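Local coordinates for phosphate-binding protein (Xanthomonas axonopodis pv. citri, PDB 5UB7), which probably serves as the periplasmic substrate-binding component of a phosphate- or phosphonate-type ABC transporter and here holds the triphosphate of a bound ATP, at residues L5-I10 / V60-E65; R9-P14 / I42-D47; S64-A69 / S122-Y127; L83-G88 / A212-R217. All coordinates share one frame; numbering follows the deposited sequence.

Interaction 1: L5-I10 / V60-E65. With ATP (adenosine-5'-triphosphate), chain C.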
loop_
_atom_site.group_PDB
_atom_site.type_symbol
_atom_site.label_atom_id
_atom_site.label_comp_id
_atom_site.label_asym_id
_atom_site.label_seq_id
_atom_site.Cartn_x
_atom_site.Cartn_y
_atom_site.Cartn_z
ATOM N N LEU A 5 -13.078 1.000 19.689
ATOM C CA LEU A 5 -12.436 1.539 18.468
ATOM C C LEU A 5 -11.622 0.433 17.871
ATOM O O LEU A 5 -10.712 -0.115 18.537
ATOM C CB LEU A 5 -11.548 2.752 18.752
ATOM C CG LEU A 5 -10.847 3.403 17.539
ATOM C CD1 LEU A 5 -11.859 4.035 16.586
ATOM C CD2 LEU A 5 -9.822 4.447 17.990
ATOM N N VAL A 6 -11.958 0.064 16.634
ATOM C CA VAL A 6 -11.248 -1.013 15.985
ATOM C C VAL A 6 -10.365 -0.490 14.849
ATOM O O VAL A 6 -10.846 0.064 13.844
ATOM C CB VAL A 6 -12.187 -2.150 15.533
ATOM C CG1 VAL A 6 -11.364 -3.353 15.088
ATOM C CG2 VAL A 6 -13.107 -2.570 16.675
ATOM N N LEU A 7 -9.057 -0.696 15.046
ATOM C CA LEU A 7 -8.002 -0.336 14.088
ATOM C C LEU A 7 -7.592 -1.563 13.288
ATOM O O LEU A 7 -7.458 -2.634 13.832
ATOM C CB LEU A 7 -6.783 0.220 14.845
ATOM C CG LEU A 7 -5.471 0.467 14.112
ATOM C CD1 LEU A 7 -5.654 1.307 12.846
ATOM C CD2 LEU A 7 -4.501 1.114 15.095
ATOM N N GLY A 8 -7.374 -1.418 11.999
ATOM C CA GLY A 8 -6.749 -2.501 11.246
ATOM C C GLY A 8 -6.043 -2.064 9.995
ATOM O O GLY A 8 -5.947 -0.869 9.699
ATOM N N ARG A 9 -5.549 -3.060 9.267
ATOM C CA ARG A 9 -5.127 -2.888 7.880
ATOM C C ARG A 9 -5.229 -4.193 7.113
ATOM O O ARG A 9 -5.366 -5.254 7.712
ATOM C CB ARG A 9 -3.692 -2.372 7.791
ATOM C CG ARG A 9 -2.624 -3.313 8.336
ATOM C CD ARG A 9 -1.249 -2.862 7.884
ATOM N NE ARG A 9 -0.893 -3.438 6.606
ATOM C CZ ARG A 9 0.083 -3.003 5.817
ATOM N NH1 ARG A 9 0.838 -1.949 6.143
ATOM N NH2 ARG A 9 0.300 -3.629 4.659
ATOM N N ILE A 10 -5.110 -4.090 5.785
ATOM C CA ILE A 10 -5.046 -5.255 4.932
ATOM C C ILE A 10 -3.658 -5.815 5.119
ATOM O O ILE A 10 -2.695 -5.093 4.946
ATOM C CB ILE A 10 -5.234 -4.918 3.462
ATOM C CG1 ILE A 10 -6.567 -4.209 3.245
ATOM C CG2 ILE A 10 -5.193 -6.199 2.635
ATOM C CD1 ILE A 10 -6.659 -3.581 1.870
ATOM N N VAL A 60 -14.646 -3.097 11.606
ATOM C CA VAL A 60 -13.444 -2.265 11.671
ATOM C C VAL A 60 -13.858 -0.801 11.498
ATOM O O VAL A 60 -14.760 -0.514 10.715
ATOM C CB VAL A 60 -12.404 -2.664 10.587
ATOM C CG1 VAL A 60 -11.185 -1.721 10.581
ATOM C CG2 VAL A 60 -11.952 -4.087 10.823
ATOM N N ASP A 61 -13.194 0.103 12.218
ATOM C CA ASP A 61 -13.456 1.545 12.136
ATOM C C ASP A 61 -12.390 2.366 11.421
ATOM O O ASP A 61 -12.694 3.321 10.758
ATOM C CB ASP A 61 -13.577 2.094 13.546
ATOM C CG ASP A 61 -14.665 1.420 14.332
ATOM O OD1 ASP A 61 -15.833 1.608 13.992
ATOM O OD2 ASP A 61 -14.340 0.687 15.280
ATOM N N TRP A 62 -11.138 2.018 11.584
ATOM C CA TRP A 62 -10.075 2.867 11.126
ATOM C C TRP A 62 -8.957 2.016 10.537
ATOM O O TRP A 62 -8.539 1.062 11.145
ATOM C CB TRP A 62 -9.616 3.689 12.341
ATOM C CG TRP A 62 -8.222 4.260 12.286
ATOM C CD1 TRP A 62 -7.531 4.699 11.181
ATOM C CD2 TRP A 62 -7.375 4.472 13.391
ATOM N NE1 TRP A 62 -6.286 5.141 11.541
ATOM C CE2 TRP A 62 -6.160 5.025 12.895
ATOM C CE3 TRP A 62 -7.505 4.233 14.773
ATOM C CZ2 TRP A 62 -5.079 5.353 13.736
ATOM C CZ3 TRP A 62 -6.425 4.564 15.624
ATOM C CH2 TRP A 62 -5.231 5.125 15.096
ATOM N N VAL A 63 -8.482 2.324 9.335
ATOM C CA VAL A 63 -7.321 1.608 8.795
ATOM C C VAL A 63 -6.278 2.611 8.316
ATOM O O VAL A 63 -6.638 3.725 7.898
ATOM C CB VAL A 63 -7.725 0.648 7.662
ATOM C CG1 VAL A 63 -8.777 -0.343 8.133
ATOM C CG2 VAL A 63 -8.276 1.416 6.478
ATOM N N SER A 64 -4.997 2.234 8.417
ATOM C CA SER A 64 -3.912 2.977 7.806
ATOM C C SER A 64 -3.494 2.196 6.586
ATOM O O SER A 64 -3.224 1.012 6.683
ATOM C CB SER A 64 -2.746 3.131 8.763
ATOM O OG SER A 64 -1.887 4.164 8.308
ATOM N N GLU A 65 -3.457 2.846 5.429
ATOM C CA GLU A 65 -3.187 2.132 4.166
ATOM C C GLU A 65 -2.385 2.980 3.216
ATOM O O GLU A 65 -2.494 4.197 3.221
ATOM C CB GLU A 65 -4.506 1.784 3.435
ATOM C CG GLU A 65 -5.345 0.706 4.077
ATOM C CD GLU A 65 -4.658 -0.633 4.082
ATOM O OE1 GLU A 65 -3.795 -0.846 3.223
ATOM O OE2 GLU A 65 -5.000 -1.475 4.935
HETATM P PG ATP C . 2.405 -1.213 -0.584
HETATM O O1G ATP C . 0.918 -1.164 -0.307
HETATM O O2G ATP C . 2.837 -0.189 -1.608
HETATM O O3G ATP C . 2.921 -2.632 -0.871
HETATM P PB ATP C . 3.038 -1.382 2.251
HETATM O O1B ATP C . 1.621 -1.784 2.670
HETATM O O2B ATP C . 4.143 -2.391 2.452
HETATM O O3B ATP C . 3.208 -0.745 0.766
HETATM P PA ATP C . 4.377 0.043 4.351
HETATM O O1A ATP C . 4.250 1.484 4.777
HETATM O O2A ATP C . 4.002 -1.101 5.282
HETATM O O3A ATP C . 3.404 -0.026 3.065
HETATM O "O5'" ATP C . 5.889 -0.092 3.739
#
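Two neighbouring parallel strands of a periplasmic binding-protein fold, 5-8 and 62-65, pair here, with Leu7 beside Trp62 and Gly8 beside Val63. Val6 O takes two backbone donors, Asp61 N at 2.9 Å and Trp62 N at 3.0 Å, and Gly8 N returns a bond to Trp62 O at 2.9 Å. Asp61 points across, with the anti lone pair of OD2 at Val6 N (2.8 Å), while OD1 bridges to Arg217. Leu7 CD1 lies over the face of the Trp62 indole, a CH-pi contact 3.8 Å from the five-membered-ring centroid. Past the strand end, the syn lone pair of Glu65 OE2 receives Ile10 N almost straight (2.8 Å, 170°). Arg9 bends at chi3, its NE bonding Ile10 O, and gives NH2 to ATP O1B at 3.0 Å. Helix 14-28 packs on Leu5, Leu7 and Trp62, whereas helices 48-56 and 67-75 cover Val63 and Ile10.

Interaction 2: R9-P14 / I42-D47. With ATP (adenosine-5'-triphosphate), chain C.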
loop_
_atom_site.group_PDB
_atom_site.type_symbol
_atom_site.label_atom_id
_atom_site.label_comp_id
_atom_site.label_asym_id
_atom_site.label_seq_id
_atom_site.Cartn_x
_atom_site.Cartn_y
_atom_site.Cartn_z
ATOM N N ARG A 9 -5.549 -3.060 9.267
ATOM C CA ARG A 9 -5.127 -2.888 7.880
ATOM C C ARG A 9 -5.229 -4.193 7.113
ATOM O O ARG A 9 -5.366 -5.254 7.712
ATOM C CB ARG A 9 -3.692 -2.372 7.791
ATOM C CG ARG A 9 -2.624 -3.313 8.336
ATOM C CD ARG A 9 -1.249 -2.862 7.884
ATOM N NE ARG A 9 -0.893 -3.438 6.606
ATOM C CZ ARG A 9 0.083 -3.003 5.817
ATOM N NH1 ARG A 9 0.838 -1.949 6.143
ATOM N NH2 ARG A 9 0.300 -3.629 4.659
ATOM N N ILE A 10 -5.110 -4.090 5.785
ATOM C CA ILE A 10 -5.046 -5.255 4.932
ATOM C C ILE A 10 -3.658 -5.815 5.119
ATOM O O ILE A 10 -2.695 -5.093 4.946
ATOM C CB ILE A 10 -5.234 -4.918 3.462
ATOM C CG1 ILE A 10 -6.567 -4.209 3.245
ATOM C CG2 ILE A 10 -5.193 -6.199 2.635
ATOM C CD1 ILE A 10 -6.659 -3.581 1.870
ATOM N N SER A 11 -3.540 -7.089 5.462
ATOM C CA SER A 11 -2.235 -7.625 5.767
ATOM C C SER A 11 -2.034 -9.085 5.413
ATOM O O SER A 11 -2.800 -9.952 5.851
ATOM C CB SER A 11 -1.979 -7.467 7.263
ATOM O OG SER A 11 -0.999 -8.386 7.687
ATOM N N ASP A 12 -0.935 -9.345 4.709
ATOM C CA ASP A 12 -0.490 -10.722 4.421
ATOM C C ASP A 12 0.465 -11.280 5.499
ATOM O O ASP A 12 1.098 -12.331 5.304
ATOM C CB ASP A 12 0.178 -10.779 3.038
ATOM C CG ASP A 12 1.453 -9.933 2.959
ATOM O OD1 ASP A 12 1.543 -8.881 3.657
ATOM O OD2 ASP A 12 2.360 -10.327 2.185
ATOM N N ASP A 13 0.569 -10.565 6.617
ATOM C CA ASP A 13 1.487 -10.902 7.694
ATOM C C ASP A 13 0.952 -10.283 8.979
ATOM O O ASP A 13 1.462 -9.232 9.434
ATOM C CB ASP A 13 2.891 -10.363 7.369
ATOM C CG ASP A 13 3.971 -10.940 8.276
ATOM O OD1 ASP A 13 3.673 -11.807 9.149
ATOM O OD2 ASP A 13 5.136 -10.515 8.106
ATOM N N PRO A 14 -0.127 -10.882 9.525
ATOM C CA PRO A 14 -0.776 -10.357 10.751
ATOM C C PRO A 14 0.102 -10.385 12.008
ATOM O O PRO A 14 -0.117 -9.602 12.933
ATOM C CB PRO A 14 -2.000 -11.277 10.937
ATOM C CG PRO A 14 -2.225 -11.873 9.610
ATOM C CD PRO A 14 -0.891 -11.998 8.945
ATOM N N ILE A 42 -7.662 -4.661 17.640
ATOM C CA ILE A 42 -7.043 -4.771 16.337
ATOM C C ILE A 42 -7.835 -5.801 15.531
ATOM O O ILE A 42 -8.159 -6.868 16.037
ATOM C CB ILE A 42 -5.570 -5.244 16.435
ATOM C CG1 ILE A 42 -4.697 -4.270 17.248
ATOM C CG2 ILE A 42 -4.980 -5.493 15.053
ATOM C CD1 ILE A 42 -4.755 -2.854 16.817
ATOM N N LEU A 43 -8.143 -5.495 14.281
ATOM C CA LEU A 43 -8.695 -6.481 13.381
ATOM C C LEU A 43 -8.167 -6.231 11.971
ATOM O O LEU A 43 -8.594 -5.280 11.307
ATOM C CB LEU A 43 -10.215 -6.445 13.392
ATOM C CG LEU A 43 -10.878 -7.454 12.449
ATOM C CD1 LEU A 43 -10.339 -8.888 12.577
ATOM C CD2 LEU A 43 -12.382 -7.442 12.616
ATOM N N MET A 44 -7.253 -7.101 11.529
ATOM C CA MET A 44 -6.697 -7.033 10.190
ATOM C C MET A 44 -7.529 -7.912 9.286
ATOM O O MET A 44 -8.432 -8.606 9.753
ATOM C CB MET A 44 -5.226 -7.446 10.198
ATOM C CG MET A 44 -4.352 -6.388 10.835
ATOM S SD MET A 44 -2.734 -6.986 11.275
ATOM C CE MET A 44 -3.051 -7.847 12.811
ATOM N N ALA A 45 -7.260 -7.840 7.990
ATOM C CA ALA A 45 -7.887 -8.730 7.041
ATOM C C ALA A 45 -6.888 -9.103 5.940
ATOM O O ALA A 45 -5.924 -8.355 5.706
ATOM C CB ALA A 45 -9.151 -8.103 6.466
ATOM N N PRO A 46 -7.091 -10.280 5.294
ATOM C CA PRO A 46 -6.137 -10.786 4.290
ATOM C C PRO A 46 -6.104 -9.994 2.968
ATOM O O PRO A 46 -5.082 -9.937 2.304
ATOM C CB PRO A 46 -6.626 -12.219 4.015
ATOM C CG PRO A 46 -7.723 -12.494 4.970
ATOM C CD PRO A 46 -8.238 -11.200 5.478
ATOM N N ASP A 47 -7.232 -9.412 2.589
ATOM C CA ASP A 47 -7.326 -8.672 1.364
ATOM C C ASP A 47 -8.346 -7.551 1.481
ATOM O O ASP A 47 -9.086 -7.463 2.468
ATOM C CB ASP A 47 -7.688 -9.630 0.219
ATOM C CG ASP A 47 -8.952 -10.448 0.485
ATOM O OD1 ASP A 47 -10.008 -9.877 0.824
ATOM O OD2 ASP A 47 -8.883 -11.690 0.344
HETATM P PG ATP C . 2.405 -1.213 -0.584
HETATM O O1G ATP C . 0.918 -1.164 -0.307
HETATM O O2G ATP C . 2.837 -0.189 -1.608
HETATM O O3G ATP C . 2.921 -2.632 -0.871
HETATM P PB ATP C . 3.038 -1.382 2.251
HETATM O O1B ATP C . 1.621 -1.784 2.670
HETATM O O2B ATP C . 4.143 -2.391 2.452
HETATM O O3B ATP C . 3.208 -0.745 0.766
HETATM P PA ATP C . 4.377 0.043 4.351
HETATM O O1A ATP C . 4.250 1.484 4.777
HETATM O O2A ATP C . 4.002 -1.101 5.282
HETATM O O3A ATP C . 3.404 -0.026 3.065
HETATM O "O5'" ATP C . 5.889 -0.092 3.739
#
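Arg9 and Ser11 hold Ala45 between them through the backbone, joining two loops of the periplasmic binding-protein fold that each follow a strand and lead into a helix. Loop 9-14 runs on into helix 14-28; loop 42-47 runs on into helix 48-56. The tight part is a single bridge between Ile10 and Ala45. Ala45 N reaches Arg9 O at 3.2 Å, and Ser11 N gives a shorter, straighter bond to Ala45 O (2.7 Å, 167°). Ile10 CG2 adds apolar contact against the backbone of Asp47, 3.5 Å from its CA. Met44 carries the largest share of the contact: its CB rests 3.3 Å from Arg9 O, SD passes beside Ser11 CB at 4.1 Å, and the bend at the last torsion (chi3 -80°) turns the methyl CE toward Pro14.

The outer side is looser. Pro14 and Pro46, both exposed, lie here, where the contacts are few. Asp13 and Asp47 stand at the N-cap positions of the two helices: Asp47 OD1 accepts from Gln50 N, Asp13 OD2 bonds Ser16 OG, and Ser11 OG accepts from Asp13 N at 2.9 Å in an ST turn. At this edge the methyl group of Met44 closes on the first turn of helix 14-28, with CE 3.4 Å from Pro14 O and 4.0 Å from Pro14 CB.

Interaction 3: S64-A69 / S122-Y127. With ATP (adenosine-5'-triphosphate), chain C.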
loop_
_atom_site.group_PDB
_atom_site.type_symbol
_atom_site.label_atom_id
_atom_site.label_comp_id
_atom_site.label_asym_id
_atom_site.label_seq_id
_atom_site.Cartn_x
_atom_site.Cartn_y
_atom_site.Cartn_z
ATOM N N SER A 64 -4.997 2.234 8.417
ATOM C CA SER A 64 -3.912 2.977 7.806
ATOM C C SER A 64 -3.494 2.196 6.586
ATOM O O SER A 64 -3.224 1.012 6.683
ATOM C CB SER A 64 -2.746 3.131 8.763
ATOM O OG SER A 64 -1.887 4.164 8.308
ATOM N N GLU A 65 -3.457 2.846 5.429
ATOM C CA GLU A 65 -3.187 2.132 4.166
ATOM C C GLU A 65 -2.385 2.980 3.216
ATOM O O GLU A 65 -2.494 4.197 3.221
ATOM C CB GLU A 65 -4.506 1.784 3.435
ATOM C CG GLU A 65 -5.345 0.706 4.077
ATOM C CD GLU A 65 -4.658 -0.633 4.082
ATOM O OE1 GLU A 65 -3.795 -0.846 3.223
ATOM O OE2 GLU A 65 -5.000 -1.475 4.935
ATOM N N THR A 66 -1.639 2.322 2.340
ATOM C CA THR A 66 -1.111 2.995 1.183
ATOM C C THR A 66 -2.311 3.371 0.347
ATOM O O THR A 66 -3.411 2.807 0.495
ATOM C CB THR A 66 -0.144 2.132 0.422
ATOM O OG1 THR A 66 -0.758 0.881 0.147
ATOM C CG2 THR A 66 1.094 1.901 1.266
ATOM N N THR A 67 -2.094 4.356 -0.506
ATOM C CA THR A 67 -3.172 5.078 -1.125
ATOM C C THR A 67 -3.923 4.263 -2.163
ATOM O O THR A 67 -5.139 4.334 -2.168
ATOM C CB THR A 67 -2.701 6.441 -1.660
ATOM O OG1 THR A 67 -1.526 6.297 -2.485
ATOM C CG2 THR A 67 -2.372 7.326 -0.461
ATOM N N GLY A 68 -3.233 3.448 -2.963
ATOM C CA GLY A 68 -3.889 2.474 -3.857
ATOM C C GLY A 68 -4.847 1.503 -3.147
ATOM O O GLY A 68 -6.006 1.325 -3.560
ATOM N N ALA A 69 -4.368 0.898 -2.063
ATOM C CA ALA A 69 -5.189 0.011 -1.262
ATOM C C ALA A 69 -6.341 0.778 -0.673
ATOM O O ALA A 69 -7.472 0.284 -0.624
ATOM C CB ALA A 69 -4.393 -0.619 -0.159
ATOM N N SER A 122 -3.622 -6.230 -3.273
ATOM C CA SER A 122 -3.825 -5.054 -2.453
ATOM C C SER A 122 -2.604 -4.107 -2.389
ATOM O O SER A 122 -2.705 -3.057 -1.763
ATOM C CB SER A 122 -4.207 -5.498 -1.044
ATOM O OG SER A 122 -5.294 -6.422 -1.069
ATOM N N SER A 123 -1.473 -4.463 -3.015
ATOM C CA SER A 123 -0.237 -3.647 -2.923
ATOM C C SER A 123 -0.309 -2.463 -3.880
ATOM O O SER A 123 -0.535 -2.616 -5.105
ATOM C CB SER A 123 0.987 -4.484 -3.257
ATOM O OG SER A 123 2.181 -3.743 -3.208
ATOM N N THR A 124 -0.133 -1.275 -3.313
ATOM C CA THR A 124 -0.104 -0.044 -4.079
ATOM C C THR A 124 1.165 -0.018 -4.967
ATOM O O THR A 124 1.068 0.114 -6.180
ATOM C CB THR A 124 -0.168 1.184 -3.138
ATOM O OG1 THR A 124 -1.449 1.248 -2.477
ATOM C CG2 THR A 124 0.069 2.442 -3.892
ATOM N N SER A 125 2.335 -0.165 -4.368
ATOM C CA SER A 125 3.596 -0.064 -5.112
ATOM C C SER A 125 4.020 -1.330 -5.845
ATOM O O SER A 125 4.837 -1.283 -6.785
ATOM C CB SER A 125 4.736 0.374 -4.193
ATOM O OG SER A 125 5.063 -0.617 -3.233
ATOM N N GLY A 126 3.490 -2.460 -5.414
ATOM C CA GLY A 126 3.887 -3.760 -5.981
ATOM C C GLY A 126 2.854 -4.449 -6.844
ATOM O O GLY A 126 3.078 -5.575 -7.264
ATOM N N TYR A 127 1.714 -3.798 -7.085
ATOM C CA TYR A 127 0.721 -4.330 -8.022
ATOM C C TYR A 127 -0.066 -3.228 -8.742
ATOM O O TYR A 127 -0.029 -3.111 -9.952
ATOM C CB TYR A 127 -0.199 -5.297 -7.284
ATOM C CG TYR A 127 -1.370 -5.797 -8.081
ATOM C CD1 TYR A 127 -1.226 -6.826 -8.962
ATOM C CD2 TYR A 127 -2.628 -5.227 -7.939
ATOM C CE1 TYR A 127 -2.287 -7.287 -9.695
ATOM C CE2 TYR A 127 -3.709 -5.672 -8.665
ATOM C CZ TYR A 127 -3.516 -6.706 -9.537
ATOM O OH TYR A 127 -4.548 -7.169 -10.262
HETATM P PG ATP C . 2.405 -1.213 -0.584
HETATM O O1G ATP C . 0.918 -1.164 -0.307
HETATM O O2G ATP C . 2.837 -0.189 -1.608
HETATM O O3G ATP C . 2.921 -2.632 -0.871
HETATM P PB ATP C . 3.038 -1.382 2.251
HETATM O O1B ATP C . 1.621 -1.784 2.670
HETATM O O2B ATP C . 4.143 -2.391 2.452
HETATM O O3B ATP C . 3.208 -0.745 0.766
HETATM P PA ATP C . 4.377 0.043 4.351
HETATM O O1A ATP C . 4.250 1.484 4.777
HETATM O O2A ATP C . 4.002 -1.101 5.282
HETATM O O3A ATP C . 3.404 -0.026 3.065
HETATM O "O5'" ATP C . 5.889 -0.092 3.739
#
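Thr66 and Thr124 join the segments through their hydroxyls: Thr124 OG1 donates to Thr66 OG1 at 2.7 Å, and Thr66 OG1 in turn donates to ATP O1G, also at 2.7 Å. The two threonine side chains run antiparallel alongside each other. Thr124 OG1 also accepts from Ala69 N at 3.0 Å, an N-H in the first turn of helix 67-75, so the same hydroxyl links the helix start to the hydroxyl pair that reaches the phosphate.

Backbone and serine donors converge on the gamma-phosphate at the start of helix 124-136. This is the anion-binding helix N-terminus familiar from periplasmic binding proteins, where N-H groups of the first turn point at the anion and the helix dipole probably favours a negative group. Thr124 N points almost straight at O1G (162°). Ser125 grips O2G twice, from N and from OG, each at 2.8 Å. Ser123 OG gives its proton to O3G at 2.7 Å and accepts from Gly126 N as the N-cap; with OG anti to the backbone N (chi1 179°), one hydroxyl serves both ligand and helix.

Van der Waals contacts are few. Ala69 CB approaches Ser122 O at 3.4 Å, and Thr124 CG2 lies against the backbone of Gly68. Phe93 of strand 92-100 touches Thr66, Thr124 and Ser125 from outside the pair.

Interaction 4: L83-G88 / A212-R217. With ATP (adenosine-5'-triphosphate), chain C.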
loop_
_atom_site.group_PDB
_atom_site.type_symbol
_atom_site.label_atom_id
_atom_site.label_comp_id
_atom_site.label_asym_id
_atom_site.label_seq_id
_atom_site.Cartn_x
_atom_site.Cartn_y
_atom_site.Cartn_z
ATOM N N LEU A 83 -7.164 11.541 7.132
ATOM C CA LEU A 83 -5.963 12.378 7.047
ATOM C C LEU A 83 -5.062 11.748 6.031
ATOM O O LEU A 83 -5.136 10.534 5.834
ATOM C CB LEU A 83 -5.223 12.365 8.377
ATOM C CG LEU A 83 -5.960 13.007 9.543
ATOM C CD1 LEU A 83 -5.312 12.654 10.882
ATOM C CD2 LEU A 83 -6.007 14.506 9.313
ATOM N N MET A 84 -4.239 12.561 5.389
ATOM C CA MET A 84 -3.080 12.065 4.629
ATOM C C MET A 84 -1.985 11.773 5.617
ATOM O O MET A 84 -1.842 12.483 6.612
ATOM C CB MET A 84 -2.565 13.078 3.592
ATOM C CG MET A 84 -3.628 13.548 2.625
ATOM S SD MET A 84 -4.521 12.214 1.813
ATOM C CE MET A 84 -3.223 11.548 0.754
ATOM N N THR A 85 -1.236 10.720 5.327
ATOM C CA THR A 85 -0.246 10.168 6.222
ATOM C C THR A 85 1.103 10.200 5.506
ATOM O O THR A 85 1.203 9.974 4.278
ATOM C CB THR A 85 -0.604 8.723 6.600
ATOM O OG1 THR A 85 -1.959 8.688 7.038
ATOM C CG2 THR A 85 0.313 8.160 7.681
ATOM N N GLU A 86 2.130 10.456 6.319
ATOM C CA GLU A 86 3.510 10.638 5.899
ATOM C C GLU A 86 4.365 9.595 6.632
ATOM O O GLU A 86 4.251 9.437 7.825
ATOM C CB GLU A 86 3.889 12.084 6.252
ATOM C CG GLU A 86 5.307 12.508 5.961
ATOM C CD GLU A 86 5.591 13.893 6.508
ATOM O OE1 GLU A 86 4.842 14.825 6.089
ATOM O OE2 GLU A 86 6.536 14.008 7.353
ATOM N N ARG A 87 5.216 8.872 5.915
ATOM C CA ARG A 87 5.986 7.754 6.489
ATOM C C ARG A 87 7.476 7.856 6.139
ATOM O O ARG A 87 7.830 8.151 4.992
ATOM C CB ARG A 87 5.436 6.428 5.969
ATOM C CG ARG A 87 4.117 6.033 6.613
ATOM C CD ARG A 87 3.591 4.762 5.992
ATOM N NE ARG A 87 2.276 4.432 6.518
ATOM C CZ ARG A 87 1.562 3.361 6.175
ATOM N NH1 ARG A 87 2.020 2.474 5.300
ATOM N NH2 ARG A 87 0.375 3.181 6.721
ATOM N N GLY A 88 8.345 7.586 7.106
ATOM C CA GLY A 88 9.784 7.801 6.920
ATOM C C GLY A 88 10.158 9.187 6.408
ATOM O O GLY A 88 11.018 9.322 5.564
ATOM N N ALA A 212 0.419 7.309 1.800
ATOM C CA ALA A 212 -0.503 6.630 2.737
ATOM C C ALA A 212 -1.611 7.564 3.204
ATOM O O ALA A 212 -1.490 8.784 3.077
ATOM C CB ALA A 212 0.237 6.101 3.954
ATOM N N VAL A 213 -2.667 6.975 3.766
ATOM C CA VAL A 213 -3.842 7.703 4.201
ATOM C C VAL A 213 -4.507 6.914 5.353
ATOM O O VAL A 213 -4.482 5.691 5.394
ATOM C CB VAL A 213 -4.752 7.939 2.975
ATOM C CG1 VAL A 213 -5.051 6.609 2.304
ATOM C CG2 VAL A 213 -6.034 8.692 3.295
ATOM N N GLU A 214 -5.052 7.633 6.318
ATOM C CA GLU A 214 -5.927 7.052 7.324
ATOM C C GLU A 214 -7.331 7.081 6.747
ATOM O O GLU A 214 -7.779 8.129 6.288
ATOM C CB GLU A 214 -5.853 7.866 8.599
ATOM C CG GLU A 214 -4.442 8.021 9.133
ATOM C CD GLU A 214 -3.699 6.707 9.223
ATOM O OE1 GLU A 214 -4.115 5.836 10.036
ATOM O OE2 GLU A 214 -2.713 6.535 8.457
ATOM N N MET A 215 -8.002 5.933 6.738
ATOM C CA MET A 215 -9.363 5.821 6.242
ATOM C C MET A 215 -10.254 5.431 7.427
ATOM O O MET A 215 -9.812 4.723 8.333
ATOM C CB MET A 215 -9.460 4.746 5.164
ATOM C CG MET A 215 -8.541 4.906 3.944
ATOM S SD MET A 215 -9.028 6.205 2.786
ATOM C CE MET A 215 -10.513 5.524 2.054
ATOM N N VAL A 216 -11.497 5.903 7.431
ATOM C CA VAL A 216 -12.442 5.510 8.473
ATOM C C VAL A 216 -13.675 5.003 7.813
ATOM O O VAL A 216 -14.006 5.403 6.674
ATOM C CB VAL A 216 -12.844 6.634 9.492
ATOM C CG1 VAL A 216 -11.673 7.027 10.405
ATOM C CG2 VAL A 216 -13.453 7.845 8.792
ATOM N N ARG A 217 -14.362 4.126 8.537
ATOM C CA ARG A 217 -15.529 3.469 7.984
ATOM C C ARG A 217 -16.652 4.493 7.777
ATOM O O ARG A 217 -16.778 5.485 8.530
ATOM C CB ARG A 217 -15.959 2.246 8.820
ATOM C CG ARG A 217 -16.668 2.558 10.111
ATOM C CD ARG A 217 -17.287 1.316 10.762
ATOM N NE ARG A 217 -18.203 1.718 11.831
ATOM C CZ ARG A 217 -19.431 2.208 11.651
ATOM N NH1 ARG A 217 -19.955 2.348 10.433
ATOM N NH2 ARG A 217 -20.150 2.557 12.699
HETATM P PG ATP C . 2.405 -1.213 -0.584
HETATM O O1G ATP C . 0.918 -1.164 -0.307
HETATM O O2G ATP C . 2.837 -0.189 -1.608
HETATM O O3G ATP C . 2.921 -2.632 -0.871
HETATM P PB ATP C . 3.038 -1.382 2.251
HETATM O O1B ATP C . 1.621 -1.784 2.670
HETATM O O2B ATP C . 4.143 -2.391 2.452
HETATM O O3B ATP C . 3.208 -0.745 0.766
HETATM P PA ATP C . 4.377 0.043 4.351
HETATM O O1A ATP C . 4.250 1.484 4.777
HETATM O O2A ATP C . 4.002 -1.101 5.282
HETATM O O3A ATP C . 3.404 -0.026 3.065
HETATM O "O5'" ATP C . 5.889 -0.092 3.739
#
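Arg87 lies with one guanidinium face against Ala212 CB, which sits 3.6 Å above the plane and offset toward its rim. Its chain is extended from CG to NE, and this carries NH1 to the alpha-phosphate, where the modelled approach to ATP O1A is very short and its exact length doubtful. NH2 turns instead to Ser64 OG.

Next to this pair, Thr85 OG1 donates to the anti lone pair of Glu214 OE2 at 2.7 Å, the threonine coming in roughly perpendicular to the glutamate chain. Glu214 is bent at its second torsion (chi2 -50°), which folds the carboxylate back beside Thr85; OE2 also meets Ser64 OG, and OE1 takes Trp62 NE1.

Behind these side chains, strands 83-87 and 212-217 pair antiparallel. Glu214 N bonds Leu83 O at 2.9 Å, and Thr85 N reaches Ala212 O at 3.0 Å. Met84 SD and Val213 CG2 touch at 4.1 Å on the other sheet face. Strand 251-255 flanks strand 79-87, with Phe254 against Leu83, Thr85 and Glu214.

The buried carboxylate is thus bonded to Thr85, Ser64 and Trp62; Ser64 OG joins it to Arg87 NH2, and the opposite charges probably favour each other's ionised form.

How the interactions relate
All four contacts reach the same ATP. Interactions 1 and 2 share Arg9 and Ile10, their centres 9 Å apart, and Leu7 O and Leu43 N, 3.0 Å apart, continue the strand pairing from one to the other. Interaction 3 takes over at Ser64 and Glu65, carrying strand 62-65 into the gamma-phosphate site. Interaction 4 joins from the other side of that strand: Glu65 O and Val213 N approach to 2.8 Å, and Trp62 NE1 lies 2.7 Å from Glu214 OE1. Interactions 2 and 4 do not touch, with centres about 16 Å apart, yet supply Arg9 and Arg87 to the beta- and alpha-phosphates, while interaction 3 holds the gamma end.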